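Local coordinates for siderophore periplasmic binding protein (Thermobifida fusca, PDB 5DH0) that probably binds the iron-loaded siderophore fuscachelin outside the cell membrane and delivers it for uptake, at residues Pro104-Gly109 against Arg153-Gly158. Numbering follows the deposited sequence.
Sequences PDLIIG and RVVGDG
Leu-106 and Ile-108, on the same face of strand 106-112, meet Val-154, at the end of helix 142-154, and Val-155 just beyond it. The contact is wholly apolar, with no hydrogen bond across it, and it buries a modest 130 Å². In Ile-108 the bond from CA to CB heads toward the helix end, and the chain forks at CB. The methyl branch CG2 lies beside the backbone N and approaches Val-154 CG1, at 4.3 Å. The longer branch starts at CG1, set between the backbone N and the carbonyl carbon (chi1 66°), and runs on extended (chi2 159°), carrying CD1 to within 4.0 Å of Val-155 CG1. One isoleucine therefore touches both valines, one with each branch, and its side chain stands at about a right angle to that of Val-155. Leu-106, two residues earlier, does the same with a single methyl: its CD2 lies 4.1 Å from Val-154 CG1 and 4.4 Å from Val-155 CG1. Each valine likewise uses just its CG1 to meet both strand side chains. Ile-45 of the adjacent parallel strand 45-47 also touches Ile-108 and Val-155, while Val-133 on the other neighbouring strand touches Leu-106; the helix end lies over strand 106-112, an interior strand of the five-stranded parallel sheet. The helix ends here in a Schellman motif. Gly-156, with positive phi, is its C-prime residue and bonds from its N to Arg-153 O at 3.0 Å; the chain then turns into helix 158-178. These methyl contacts join one face of the sheet to the end of a helix in this alpha/beta lobe, and the two segments' mutual hold rests on van der Waals contact and the exclusion of water.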
# COMPACT_ATOMS: atom_id res chain seq x y z
N PRO A 104 27.82 34.36 -27.60
CA PRO A 104 28.30 33.07 -27.11
C PRO A 104 29.21 32.40 -28.11
O PRO A 104 29.12 32.73 -29.29
CB PRO A 104 27.01 32.26 -26.93
CG PRO A 104 26.11 32.80 -28.01
CD PRO A 104 26.43 34.28 -28.09
N ASP A 105 30.05 31.47 -27.67
CA ASP A 105 30.75 30.58 -28.59
C ASP A 105 30.14 29.17 -28.50
O ASP A 105 30.48 28.28 -29.29
CB ASP A 105 32.26 30.54 -28.30
CG ASP A 105 32.59 30.07 -26.88
OD1 ASP A 105 31.67 29.93 -26.05
OD2 ASP A 105 33.80 29.87 -26.59
N LEU A 106 29.24 28.99 -27.54
CA LEU A 106 28.51 27.73 -27.40
C LEU A 106 27.19 27.94 -26.67
O LEU A 106 27.14 28.54 -25.59
CB LEU A 106 29.35 26.70 -26.65
CG LEU A 106 28.62 25.39 -26.33
CD1 LEU A 106 28.32 24.57 -27.58
CD2 LEU A 106 29.44 24.60 -25.36
N ILE A 107 26.11 27.43 -27.27
CA ILE A 107 24.79 27.43 -26.67
C ILE A 107 24.37 26.01 -26.31
O ILE A 107 24.44 25.10 -27.15
CB ILE A 107 23.77 28.03 -27.62
CG1 ILE A 107 24.22 29.43 -28.05
CG2 ILE A 107 22.39 28.07 -26.97
CD1 ILE A 107 23.50 29.94 -29.28
N ILE A 108 23.94 25.80 -25.06
CA ILE A 108 23.55 24.46 -24.61
C ILE A 108 22.16 24.43 -23.92
O ILE A 108 21.68 25.46 -23.43
CB ILE A 108 24.60 23.86 -23.63
CG1 ILE A 108 24.66 24.65 -22.33
CG2 ILE A 108 25.97 23.78 -24.27
CD1 ILE A 108 25.25 23.84 -21.19
N GLY A 109 21.53 23.26 -23.92
CA GLY A 109 20.30 23.04 -23.17
C GLY A 109 19.67 21.66 -23.33
O GLY A 109 19.99 20.91 -24.26
N ARG A 153 29.64 16.80 -20.09
CA ARG A 153 30.77 16.31 -20.86
C ARG A 153 31.12 17.35 -21.92
O ARG A 153 32.29 17.67 -22.13
CB ARG A 153 30.45 14.95 -21.49
CG ARG A 153 30.45 13.81 -20.49
CD ARG A 153 30.02 12.52 -21.14
NE ARG A 153 30.00 11.41 -20.19
CZ ARG A 153 29.12 10.42 -20.23
NH1 ARG A 153 28.19 10.41 -21.18
NH2 ARG A 153 29.16 9.45 -19.33
N VAL A 154 30.10 17.90 -22.56
CA VAL A 154 30.29 18.83 -23.66
C VAL A 154 30.99 20.13 -23.24
O VAL A 154 31.78 20.67 -24.02
CB VAL A 154 28.94 19.13 -24.34
CG1 VAL A 154 28.82 20.58 -24.75
CG2 VAL A 154 28.76 18.21 -25.53
N VAL A 155 30.75 20.62 -22.03
CA VAL A 155 31.41 21.85 -21.59
C VAL A 155 32.73 21.54 -20.88
O VAL A 155 33.35 22.43 -20.28
CB VAL A 155 30.50 22.71 -20.63
CG1 VAL A 155 29.15 23.01 -21.28
CG2 VAL A 155 30.32 22.02 -19.29
N GLY A 156 33.14 20.28 -20.94
CA GLY A 156 34.45 19.85 -20.45
C GLY A 156 34.49 19.40 -19.00
O GLY A 156 35.58 19.23 -18.44
N ASP A 157 33.32 19.20 -18.41
CA ASP A 157 33.21 18.85 -16.99
C ASP A 157 32.84 17.37 -16.82
O ASP A 157 32.33 16.95 -15.77
CB ASP A 157 32.18 19.75 -16.31
CG ASP A 157 32.23 19.68 -14.80
OD1 ASP A 157 33.35 19.55 -14.25
OD2 ASP A 157 31.15 19.74 -14.17
N GLY A 158 33.11 16.58 -17.86
CA GLY A 158 32.74 15.17 -17.90
C GLY A 158 33.22 14.31 -16.74
O GLY A 158 32.51 13.39 -16.31